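Local coordinates for protein aerobactin synthase IucC (Klebsiella pneumoniae, PDB 6CN7) that probably catalyses the ATP-dependent attachment of a second N-acetyl-N-hydroxylysine to N-citryl-N-acetyl-N-hydroxylysine, the step that completes the siderophore aerobactin, at residues G251-L255 with N265-Q269; D7-V11 with D108-L112; A120-I124 with Q381-Y387; A76-M81 with H97-Y102. The protein carries 5 engineered substitutions. All coordinates share one frame; numbering follows the deposited sequence.

Contact 1 of 4, residues G251-L255 with N265-Q269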
loop_
_atom_site.group_PDB
_atom_site.type_symbol
_atom_site.label_atom_id
_atom_site.label_comp_id
_atom_site.label_asym_id
_atom_site.label_seq_id
_atom_site.Cartn_x
_atom_site.Cartn_y
_atom_site.Cartn_z
ATOM N N GLY A 251 -10.764 -9.268 17.446
ATOM C CA GLY A 251 -10.078 -10.215 18.295
ATOM C C GLY A 251 -8.844 -9.659 18.974
ATOM O O GLY A 251 -8.673 -8.453 19.170
ATOM N N ASP A 252 -7.957 -10.583 19.331
ATOM C CA ASP A 252 -6.794 -10.284 20.148
ATOM C C ASP A 252 -5.726 -9.558 19.336
ATOM O O ASP A 252 -5.783 -9.466 18.108
ATOM C CB ASP A 252 -6.217 -11.572 20.734
ATOM C CG ASP A 252 -7.151 -12.224 21.732
ATOM O OD1 ASP A 252 -7.989 -11.504 22.316
ATOM O OD2 ASP A 252 -7.053 -13.452 21.928
ATOM N N LEU A 253 -4.731 -9.044 20.057
ATOM C CA LEU A 253 -3.593 -8.366 19.459
ATOM C C LEU A 253 -2.459 -9.358 19.249
ATOM O O LEU A 253 -2.168 -10.182 20.122
ATOM C CB LEU A 253 -3.130 -7.218 20.357
ATOM C CG LEU A 253 -4.115 -6.065 20.556
ATOM C CD1 LEU A 253 -3.589 -5.082 21.595
ATOM C CD2 LEU A 253 -4.377 -5.352 19.238
ATOM N N TRP A 254 -1.817 -9.274 18.087
ATOM C CA TRP A 254 -0.792 -10.229 17.697
ATOM C C TRP A 254 0.552 -9.530 17.546
ATOM O O TRP A 254 0.622 -8.333 17.260
ATOM C CB TRP A 254 -1.169 -10.932 16.388
ATOM C CG TRP A 254 -2.352 -11.841 16.538
ATOM C CD1 TRP A 254 -3.666 -11.495 16.440
ATOM C CD2 TRP A 254 -2.326 -13.244 16.824
ATOM N NE1 TRP A 254 -4.461 -12.595 16.642
ATOM C CE2 TRP A 254 -3.662 -13.682 16.881
ATOM C CE3 TRP A 254 -1.302 -14.171 17.036
ATOM C CZ2 TRP A 254 -4.003 -15.006 17.141
ATOM C CZ3 TRP A 254 -1.641 -15.485 17.295
ATOM C CH2 TRP A 254 -2.981 -15.891 17.343
ATOM N N LEU A 255 1.620 -10.303 17.727
ATOM C CA LEU A 255 2.984 -9.796 17.733
ATOM C C LEU A 255 3.807 -10.621 16.757
ATOM O O LEU A 255 3.724 -11.854 16.760
ATOM C CB LEU A 255 3.576 -9.869 19.143
ATOM C CG LEU A 255 5.040 -9.488 19.340
ATOM C CD1 LEU A 255 5.233 -7.995 19.155
ATOM C CD2 LEU A 255 5.499 -9.929 20.718
ATOM N N ASN A 265 0.389 -14.535 20.011
ATOM C CA ASN A 265 -0.732 -13.839 20.630
ATOM C C ASN A 265 -0.239 -13.106 21.872
ATOM O O ASN A 265 0.249 -13.734 22.819
ATOM C CB ASN A 265 -1.841 -14.825 20.989
ATOM C CG ASN A 265 -3.138 -14.134 21.364
ATOM O OD1 ASN A 265 -3.133 -13.087 22.011
ATOM N ND2 ASN A 265 -4.257 -14.714 20.953
ATOM N N ALA A 266 -0.365 -11.778 21.870
ATOM C CA ALA A 266 0.093 -10.964 22.987
ATOM C C ALA A 266 -0.997 -10.684 24.010
ATOM O O ALA A 266 -0.678 -10.304 25.142
ATOM C CB ALA A 266 0.654 -9.633 22.474
ATOM N N SER A 267 -2.267 -10.860 23.645
ATOM C CA SER A 267 -3.360 -10.594 24.575
ATOM C C SER A 267 -3.615 -11.778 25.498
ATOM O O SER A 267 -3.848 -11.593 26.698
ATOM C CB SER A 267 -4.635 -10.251 23.801
ATOM O OG SER A 267 -4.450 -9.127 22.962
ATOM N N ARG A 268 -3.577 -12.998 24.963
ATOM C CA ARG A 268 -3.909 -14.195 25.726
ATOM C C ARG A 268 -2.973 -15.319 25.306
ATOM O O ARG A 268 -2.964 -15.716 24.137
ATOM C CB ARG A 268 -5.371 -14.595 25.503
ATOM C CG ARG A 268 -6.373 -13.484 25.808
ATOM C CD ARG A 268 -7.796 -13.971 25.604
ATOM N NE ARG A 268 -7.999 -14.501 24.257
ATOM C CZ ARG A 268 -8.874 -15.448 23.940
ATOM N NH1 ARG A 268 -9.643 -16.001 24.875
ATOM N NH2 ARG A 268 -8.976 -15.856 22.682
ATOM N N GLN A 269 -2.189 -15.829 26.255
ATOM C CA GLN A 269 -1.172 -16.843 25.969
ATOM C C GLN A 269 -1.864 -18.197 25.846
ATOM O O GLN A 269 -2.079 -18.903 26.833
ATOM C CB GLN A 269 -0.105 -16.850 27.055
#
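Asn-265 and Asp-252 bury the largest areas, about 80 Å² each, and meet through a nearly straight hydrogen bond: ND2 of Asn-265 lies 3.2 Å from OD2 of Asp-252, with 172° at the hydrogen, on the anti side of the carboxylate. The syn side takes NE of Arg-268 in a salt bridge, 2.7 Å from Asp-252 OD2; Arg-268 NH2 adds a weak bond to the same oxygen and is also held by the backbone oxygen of Ala-193. The Asn-265 amide otherwise turns back on its own segment, where chi1 of -168° sets CG anti to the backbone N: OD1 of Asn-265 accepts from the N of Ser-267 at 2.9 Å, an Asx turn, and from the N of Arg-268. CB of Asn-265 stands over the six-membered ring of Trp-254, 4.0 Å from its centroid, a CH-pi contact. These two residues form an antiparallel non-hydrogen-bonded pair in the beta hairpin of strands 252-256 and 262-265. N of Ala-266 reaches O of Leu-253 at 3.0 Å, while OG of Ser-267 accepts from N of Leu-253. With an arginine and an amide N-H on one oxygen, Asp-252 is probably ionised, and side chains as well as backbone tie the turn to strand 252-256.

Contact 2 of 4, residues D7-V11 with D108-L112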
loop_
_atom_site.group_PDB
_atom_site.type_symbol
_atom_site.label_atom_id
_atom_site.label_comp_id
_atom_site.label_asym_id
_atom_site.label_seq_id
_atom_site.Cartn_x
_atom_site.Cartn_y
_atom_site.Cartn_z
ATOM N N ASP A 7 24.218 7.921 17.276
ATOM C CA ASP A 7 23.650 6.622 16.927
ATOM C C ASP A 7 23.724 6.366 15.427
ATOM O O ASP A 7 23.944 5.230 14.994
ATOM C CB ASP A 7 22.202 6.540 17.406
ATOM C CG ASP A 7 22.086 6.548 18.918
ATOM O OD1 ASP A 7 23.091 6.249 19.597
ATOM O OD2 ASP A 7 20.985 6.848 19.427
ATOM N N TRP A 8 23.534 7.410 14.620
ATOM C CA TRP A 8 23.579 7.246 13.171
ATOM C C TRP A 8 24.952 6.771 12.712
ATOM O O TRP A 8 25.057 5.965 11.782
ATOM C CB TRP A 8 23.202 8.562 12.491
ATOM C CG TRP A 8 23.225 8.507 10.999
ATOM C CD1 TRP A 8 24.094 9.153 10.171
ATOM C CD2 TRP A 8 22.338 7.766 10.152
ATOM N NE1 TRP A 8 23.803 8.861 8.860
ATOM C CE2 TRP A 8 22.728 8.012 8.822
ATOM C CE3 TRP A 8 21.251 6.918 10.390
ATOM C CZ2 TRP A 8 22.077 7.437 7.735
ATOM C CZ3 TRP A 8 20.603 6.352 9.308
ATOM C CH2 TRP A 8 21.017 6.616 7.997
ATOM N N ASP A 9 26.017 7.254 13.355
ATOM C CA ASP A 9 27.357 6.822 12.977
ATOM C C ASP A 9 27.636 5.406 13.458
ATOM O O ASP A 9 28.263 4.614 12.744
ATOM C CB ASP A 9 28.402 7.785 13.537
ATOM C CG ASP A 9 29.819 7.322 13.267
ATOM O OD1 ASP A 9 30.239 7.348 12.091
ATOM O OD2 ASP A 9 30.509 6.925 14.230
ATOM N N PHE A 10 27.183 5.068 14.668
ATOM C CA PHE A 10 27.400 3.721 15.183
ATOM C C PHE A 10 26.704 2.683 14.314
ATOM O O PHE A 10 27.277 1.631 14.010
ATOM C CB PHE A 10 26.908 3.625 16.627
ATOM C CG PHE A 10 27.053 2.255 17.227
ATOM C CD1 PHE A 10 28.254 1.850 17.785
ATOM C CD2 PHE A 10 25.985 1.371 17.238
ATOM C CE1 PHE A 10 28.390 0.590 18.338
ATOM C CE2 PHE A 10 26.114 0.110 17.790
ATOM C CZ PHE A 10 27.319 -0.280 18.341
ATOM N N VAL A 11 25.469 2.962 13.897
ATOM C CA VAL A 11 24.716 1.983 13.121
ATOM C C VAL A 11 25.310 1.835 11.725
ATOM O O VAL A 11 25.323 0.735 11.158
ATOM C CB VAL A 11 23.229 2.378 13.074
ATOM C CG1 VAL A 11 22.448 1.424 12.192
ATOM C CG2 VAL A 11 22.644 2.368 14.476
ATOM N N ASP A 108 17.869 -0.989 12.966
ATOM C CA ASP A 108 19.027 -0.984 13.854
ATOM C C ASP A 108 18.994 0.209 14.799
ATOM O O ASP A 108 19.441 0.104 15.947
ATOM C CB ASP A 108 20.315 -0.992 13.028
ATOM C CG ASP A 108 20.508 -2.290 12.260
ATOM O OD1 ASP A 108 19.727 -3.242 12.488
ATOM O OD2 ASP A 108 21.436 -2.359 11.428
ATOM N N LEU A 109 18.470 1.348 14.340
ATOM C CA LEU A 109 18.302 2.496 15.225
ATOM C C LEU A 109 17.274 2.204 16.310
ATOM O O LEU A 109 17.440 2.626 17.461
ATOM C CB LEU A 109 17.888 3.725 14.418
ATOM C CG LEU A 109 18.957 4.341 13.512
ATOM C CD1 LEU A 109 18.322 5.312 12.533
ATOM C CD2 LEU A 109 20.026 5.041 14.333
ATOM N N GLN A 110 16.204 1.486 15.965
ATOM C CA GLN A 110 15.207 1.113 16.962
ATOM C C GLN A 110 15.806 0.191 18.019
ATOM O O GLN A 110 15.611 0.396 19.223
ATOM C CB GLN A 110 14.013 0.442 16.283
ATOM C CG GLN A 110 12.885 0.086 17.240
ATOM C CD GLN A 110 12.308 1.307 17.926
ATOM O OE1 GLN A 110 12.251 2.393 17.347
ATOM N NE2 GLN A 110 11.890 1.141 19.172
ATOM N N LEU A 111 16.535 -0.838 17.585
ATOM C CA LEU A 111 17.132 -1.771 18.534
ATOM C C LEU A 111 18.123 -1.063 19.446
ATOM O O LEU A 111 18.206 -1.364 20.642
ATOM C CB LEU A 111 17.813 -2.916 17.781
ATOM C CG LEU A 111 16.879 -3.801 16.949
ATOM C CD1 LEU A 111 17.667 -4.797 16.114
ATOM C CD2 LEU A 111 15.889 -4.529 17.845
ATOM N N LEU A 112 18.883 -0.115 18.897
ATOM C CA LEU A 112 19.830 0.637 19.711
ATOM C C LEU A 112 19.108 1.442 20.785
ATOM O O LEU A 112 19.540 1.476 21.943
ATOM C CB LEU A 112 20.667 1.550 18.813
ATOM C CG LEU A 112 21.864 2.273 19.434
ATOM C CD1 LEU A 112 22.867 1.291 20.020
ATOM C CD2 LEU A 112 22.528 3.141 18.383
HETATM O O HOH W 1 23.794 -1.444 12.059
#
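Val-11 puts its two methyls to different uses against helix 91-114. With CG1 of Val-11 anti to the backbone N (chi1 176°), that branch runs to CB of Asp-108 at 3.3 Å, whereas CG2 reaches CD2 of Leu-109 at 3.7 Å. The side chains of Val-11 and Leu-112 pass each other in opposite directions, while Leu-109 meets Val-11 at a slant. Leu-109 is itself forked: its CD1 lies in the plane of the Trp-8 indole, at the ring edge, 4.0 Å from CE3. This is a helix-helix packing contact between helices 4-25 and 91-114, whose local axes come within 10.1 Å and make an angle of 116° between their N-to-C directions. Leu-112 occupies the other end, its CD2 4.0 Å from CD2 of Phe-10 and 3.4 Å from OD1 of Asp-7. The carboxylate of Asp-7 has its charged partner beyond the contact, in Arg-116, and Asp-108 likewise pairs through OD1 with Lys-145. Polar linkage between the helices comes from one water, which donates to O of Val-11 at 2.8 Å and to OD2 of Asp-108 at 2.6 Å. Around Trp-8, Leu-75 and Leu-105 add packing, and Glu-241 of the second subunit rests against it.

Contact 3 of 4, residues A120-I124 with Q381-Y387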
loop_
_atom_site.group_PDB
_atom_site.type_symbol
_atom_site.label_atom_id
_atom_site.label_comp_id
_atom_site.label_asym_id
_atom_site.label_seq_id
_atom_site.Cartn_x
_atom_site.Cartn_y
_atom_site.Cartn_z
ATOM N N ALA A 120 23.713 -7.546 29.685
ATOM C CA ALA A 120 23.386 -8.891 29.224
ATOM C C ALA A 120 22.455 -9.591 30.204
ATOM O O ALA A 120 21.510 -10.275 29.795
ATOM C CB ALA A 120 24.665 -9.702 29.026
ATOM N N SER A 121 22.703 -9.428 31.505
ATOM C CA SER A 121 21.813 -10.001 32.510
ATOM C C SER A 121 20.412 -9.415 32.388
ATOM O O SER A 121 19.415 -10.144 32.420
ATOM C CB SER A 121 22.381 -9.761 33.909
ATOM O OG SER A 121 23.657 -10.362 34.051
ATOM N N ASP A 122 20.318 -8.091 32.247
ATOM C CA ASP A 122 19.026 -7.466 31.982
ATOM C C ASP A 122 18.363 -8.096 30.763
ATOM O O ASP A 122 17.176 -8.434 30.790
ATOM C CB ASP A 122 19.201 -5.960 31.774
ATOM C CG ASP A 122 19.552 -5.228 33.053
ATOM O OD1 ASP A 122 19.494 -5.854 34.132
ATOM O OD2 ASP A 122 19.885 -4.023 32.981
ATOM N N LEU A 123 19.129 -8.281 29.685
ATOM C CA LEU A 123 18.535 -8.695 28.418
ATOM C C LEU A 123 17.971 -10.112 28.494
ATOM O O LEU A 123 16.931 -10.402 27.892
ATOM C CB LEU A 123 19.560 -8.578 27.290
ATOM C CG LEU A 123 19.831 -7.133 26.856
ATOM C CD1 LEU A 123 21.023 -7.063 25.919
ATOM C CD2 LEU A 123 18.603 -6.504 26.192
ATOM N N ILE A 124 18.639 -11.014 29.219
ATOM C CA ILE A 124 18.144 -12.386 29.320
ATOM C C ILE A 124 16.976 -12.523 30.285
ATOM O O ILE A 124 16.345 -13.588 30.329
ATOM C CB ILE A 124 19.265 -13.358 29.736
ATOM C CG1 ILE A 124 19.866 -12.953 31.087
ATOM C CG2 ILE A 124 20.336 -13.407 28.653
ATOM C CD1 ILE A 124 20.854 -13.959 31.645
ATOM N N GLN A 381 29.242 -7.240 26.231
ATOM C CA GLN A 381 29.232 -8.440 27.057
ATOM C C GLN A 381 28.293 -9.464 26.431
ATOM O O GLN A 381 27.091 -9.193 26.321
ATOM C CB GLN A 381 28.786 -8.116 28.471
ATOM C CG GLN A 381 29.713 -7.152 29.202
ATOM C CD GLN A 381 31.095 -7.732 29.442
ATOM O OE1 GLN A 381 31.255 -8.943 29.597
ATOM N NE2 GLN A 381 32.104 -6.868 29.467
ATOM N N PRO A 382 28.781 -10.628 25.996
ATOM C CA PRO A 382 27.890 -11.591 25.335
ATOM C C PRO A 382 26.790 -12.079 26.266
ATOM O O PRO A 382 27.009 -12.300 27.459
ATOM C CB PRO A 382 28.832 -12.732 24.935
ATOM C CG PRO A 382 30.187 -12.134 24.922
ATOM C CD PRO A 382 30.183 -11.077 25.976
ATOM N N LEU A 383 25.593 -12.253 25.701
ATOM C CA LEU A 383 24.488 -12.819 26.468
ATOM C C LEU A 383 24.761 -14.265 26.856
ATOM O O LEU A 383 24.302 -14.724 27.909
ATOM C CB LEU A 383 23.189 -12.727 25.670
ATOM C CG LEU A 383 22.393 -11.431 25.833
ATOM C CD1 LEU A 383 23.197 -10.218 25.381
ATOM C CD2 LEU A 383 21.086 -11.530 25.065
ATOM N N ILE A 384 25.499 -14.997 26.020
ATOM C CA ILE A 384 25.832 -16.379 26.341
ATOM C C ILE A 384 26.659 -16.445 27.616
ATOM O O ILE A 384 26.552 -17.407 28.387
ATOM C CB ILE A 384 26.553 -17.039 25.149
ATOM C CG1 ILE A 384 26.822 -18.518 25.445
ATOM C CG2 ILE A 384 27.842 -16.280 24.814
ATOM C CD1 ILE A 384 27.076 -19.351 24.198
ATOM N N GLY A 385 27.489 -15.430 27.865
ATOM C CA GLY A 385 28.205 -15.362 29.128
ATOM C C GLY A 385 27.292 -15.121 30.311
ATOM O O GLY A 385 27.566 -15.595 31.417
ATOM N N ALA A 386 26.200 -14.382 30.104
ATOM C CA ALA A 386 25.226 -14.190 31.172
ATOM C C ALA A 386 24.550 -15.505 31.536
ATOM O O ALA A 386 24.398 -15.822 32.722
ATOM C CB ALA A 386 24.188 -13.149 30.758
ATOM N N TYR A 387 24.141 -16.284 30.532
ATOM C CA TYR A 387 23.567 -17.596 30.808
ATOM C C TYR A 387 24.555 -18.480 31.555
ATOM O O TYR A 387 24.182 -19.180 32.502
ATOM C CB TYR A 387 23.136 -18.269 29.503
ATOM C CG TYR A 387 21.944 -17.623 28.835
ATOM C CD1 TYR A 387 20.714 -17.559 29.479
ATOM C CD2 TYR A 387 22.041 -17.097 27.557
ATOM C CE1 TYR A 387 19.620 -16.976 28.873
ATOM C CE2 TYR A 387 20.952 -16.511 26.941
ATOM C CZ TYR A 387 19.744 -16.454 27.604
ATOM O OH TYR A 387 18.654 -15.872 26.999
#
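Ile-124 carries CG1 between its backbone N and carbonyl carbon (chi1 59°), a rotation that sends its two branches to different residues of helix 383-391. CG2 of Ile-124 lands over one face of the Tyr-387 ring, 3.7 Å from the centroid and offset toward the rim near CZ, a CH-pi contact. The phenol comes to meet it because chi1 of -70° sets CG of Tyr-387 beside its own backbone N. The other branch, extended at chi2, brings CD1 of Ile-124 to 3.5 Å from CB of Ala-386. One turn earlier, Ala-120 turns its CB toward the start of the opposing helix, 3.9 Å from CB of Ala-386, and 3.7 Å from O of Gln-381 in the loop before it. The small methyls of these alanines are consistent with the close axis approach of 8.6 Å. Leu-383 packs on Leu-123: CD1 lies 3.9 Å from CD1, the two side chains crossing at roughly a right angle. Asp-377 joins both segments by accepting from the backbone N of Ala-120 and of Gln-381. The short helix 120-124 thus crosses the start of helix 383-391 at 78°, while Ile-384 faces helices 475-499 and 395-417, and Tyr-387 also packs on Trp-398.

Contact 4 of 4, residues A76-M81 with H97-Y102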
loop_
_atom_site.group_PDB
_atom_site.type_symbol
_atom_site.label_atom_id
_atom_site.label_comp_id
_atom_site.label_asym_id
_atom_site.label_seq_id
_atom_site.Cartn_x
_atom_site.Cartn_y
_atom_site.Cartn_z
ATOM N N ALA A 76 26.988 3.211 5.108
ATOM C CA ALA A 76 26.633 2.025 4.336
ATOM C C ALA A 76 26.220 2.400 2.920
ATOM O O ALA A 76 26.553 1.696 1.959
ATOM C CB ALA A 76 25.510 1.260 5.034
ATOM N N GLN A 77 25.492 3.509 2.773
ATOM C CA GLN A 77 25.097 3.967 1.448
ATOM C C GLN A 77 26.311 4.149 0.545
ATOM O O GLN A 77 26.288 3.757 -0.628
ATOM C CB GLN A 77 24.310 5.271 1.571
ATOM C CG GLN A 77 23.812 5.824 0.253
ATOM C CD GLN A 77 24.467 7.135 -0.118
ATOM O OE1 GLN A 77 25.672 7.307 0.044
ATOM N NE2 GLN A 77 23.671 8.074 -0.620
ATOM N N THR A 78 27.387 4.732 1.078
ATOM C CA THR A 78 28.596 4.930 0.285
ATOM C C THR A 78 29.168 3.596 -0.178
ATOM O O THR A 78 29.535 3.438 -1.349
ATOM C CB THR A 78 29.634 5.703 1.102
ATOM O OG1 THR A 78 29.040 6.896 1.629
ATOM C CG2 THR A 78 30.828 6.082 0.237
ATOM N N LEU A 79 29.249 2.620 0.729
ATOM C CA LEU A 79 29.794 1.317 0.365
ATOM C C LEU A 79 28.940 0.642 -0.700
ATOM O O LEU A 79 29.468 0.055 -1.651
ATOM C CB LEU A 79 29.903 0.428 1.603
ATOM C CG LEU A 79 30.318 -1.025 1.343
ATOM C CD1 LEU A 79 31.686 -1.093 0.673
ATOM C CD2 LEU A 79 30.313 -1.813 2.635
ATOM N N LEU A 80 27.615 0.709 -0.553
ATOM C CA LEU A 80 26.732 0.105 -1.545
ATOM C C LEU A 80 26.993 0.679 -2.932
ATOM O O LEU A 80 27.030 -0.062 -3.921
ATOM C CB LEU A 80 25.272 0.311 -1.138
ATOM C CG LEU A 80 24.203 -0.273 -2.068
ATOM C CD1 LEU A 80 24.396 -1.769 -2.269
ATOM C CD2 LEU A 80 22.812 0.011 -1.516
ATOM N N MET A 81 27.183 1.998 -3.026
ATOM C CA MET A 81 27.504 2.603 -4.316
ATOM C C MET A 81 28.852 2.123 -4.837
ATOM O O MET A 81 29.028 1.965 -6.050
ATOM C CB MET A 81 27.489 4.129 -4.201
ATOM C CG MET A 81 26.127 4.715 -3.848
ATOM S SD MET A 81 24.824 4.237 -5.000
ATOM C CE MET A 81 25.397 4.988 -6.520
ATOM N N HIS A 97 18.141 -2.027 -3.265
ATOM C CA HIS A 97 18.980 -2.308 -2.106
ATOM C C HIS A 97 19.111 -1.092 -1.201
ATOM O O HIS A 97 19.340 -1.243 0.004
ATOM C CB HIS A 97 20.356 -2.787 -2.564
ATOM C CG HIS A 97 20.348 -4.167 -3.144
ATOM N ND1 HIS A 97 21.260 -4.585 -4.088
ATOM C CD2 HIS A 97 19.537 -5.226 -2.912
ATOM C CE1 HIS A 97 21.012 -5.842 -4.412
ATOM N NE2 HIS A 97 19.970 -6.254 -3.713
ATOM N N MET A 98 18.971 0.113 -1.755
ATOM C CA MET A 98 18.935 1.310 -0.921
ATOM C C MET A 98 17.780 1.244 0.065
ATOM O O MET A 98 17.957 1.471 1.267
ATOM C CB MET A 98 18.815 2.556 -1.798
ATOM C CG MET A 98 20.101 2.964 -2.469
ATOM S SD MET A 98 21.370 3.470 -1.298
ATOM C CE MET A 98 22.724 3.705 -2.446
ATOM N N GLN A 99 16.579 0.940 -0.431
ATOM C CA GLN A 99 15.423 0.836 0.453
ATOM C C GLN A 99 15.623 -0.267 1.481
ATOM O O GLN A 99 15.343 -0.074 2.670
ATOM C CB GLN A 99 14.159 0.599 -0.374
ATOM C CG GLN A 99 13.735 1.817 -1.178
ATOM C CD GLN A 99 12.523 1.555 -2.050
ATOM O OE1 GLN A 99 12.147 0.405 -2.284
ATOM N NE2 GLN A 99 11.902 2.625 -2.533
ATOM N N ASP A 100 16.113 -1.432 1.047
ATOM C CA ASP A 100 16.462 -2.480 1.999
ATOM C C ASP A 100 17.549 -2.007 2.955
ATOM O O ASP A 100 17.524 -2.330 4.147
ATOM C CB ASP A 100 16.917 -3.739 1.263
ATOM C CG ASP A 100 15.808 -4.371 0.444
ATOM O OD1 ASP A 100 14.622 -4.118 0.746
ATOM O OD2 ASP A 100 16.122 -5.125 -0.501
ATOM N N LEU A 101 18.515 -1.237 2.448
ATOM C CA LEU A 101 19.581 -0.719 3.300
ATOM C C LEU A 101 19.025 0.231 4.351
ATOM O O LEU A 101 19.355 0.122 5.538
ATOM C CB LEU A 101 20.641 -0.020 2.446
ATOM C CG LEU A 101 21.844 0.605 3.166
ATOM C CD1 LEU A 101 23.032 0.646 2.221
ATOM C CD2 LEU A 101 21.562 2.016 3.682
ATOM N N TYR A 102 18.186 1.180 3.934
ATOM C CA TYR A 102 17.668 2.160 4.878
ATOM C C TYR A 102 16.619 1.548 5.795
ATOM O O TYR A 102 16.483 1.971 6.949
ATOM C CB TYR A 102 17.105 3.369 4.131
ATOM C CG TYR A 102 18.185 4.282 3.592
ATOM C CD1 TYR A 102 18.961 5.045 4.452
ATOM C CD2 TYR A 102 18.436 4.378 2.227
ATOM C CE1 TYR A 102 19.954 5.879 3.976
ATOM C CE2 TYR A 102 19.429 5.214 1.739
ATOM C CZ TYR A 102 20.184 5.960 2.621
ATOM O OH TYR A 102 21.174 6.794 2.149
#
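The Tyr-102 ring has CD2 of Leu-101, its neighbour in sequence, over the centre of one face, 3.9 Å above the plane, and sends its hydroxyl across to Gln-77. OH of Tyr-102 lies 3.4 Å from CG of Gln-77, a packing contact with the aliphatic part of the glutamine; the amide plane is turned 72° from the ring. The same OH makes a weak hydrogen bond to Glu-241 of the second subunit, which places this edge of the contact at the dimer interface. The two segments form an antiparallel helical hairpin: helices 76-87 and 91-114 are joined by a short connection, and their local axes run at 154° to each other, 10.7 Å apart. Between them the apolar side chains interleave. Leu-80, with CG anti to the backbone N (chi1 -180°), projects across the gap and slides past Leu-101 in the opposite direction, its CD2 3.8 Å from CD1 of that residue. CD2 of Leu-80 also approaches CB of His-97 at 3.9 Å. CD1 of Leu-101 continues to CB of Ala-76 at 3.8 Å, at the start of helix 76-87, where the backbone N of Ala-76 bonds to Asn-12 of helix 4-25. Met-98 bends at chi2 so that its thioether crosses Leu-80 at a slant, with SD 3.8 Å from Leu-80 CD2 and CE 3.6 Å from CG of Gln-77.

Contacts 2 and 4 share helix 91-114 and lie about 15 Å apart between centres; they touch where CH2 of Trp-8 meets CE1 of Tyr-102 at 4.2 Å. Both also approach Glu-241 of the second subunit, so this N-terminal helical group takes part in the dimer. Contact 4 closes within the chain span bridged by contact 2. Helix 120-124 of contact 3 follows helix 91-114 in the chain, yet contact 3 stands about 20 Å from contact 2, centre to centre, and ties this N-terminal part to helix 383-391. Contact 1, in the antiparallel sheet, falls within the span bridged by contact 3, about 28 Å from it between centres, and touches none of the others.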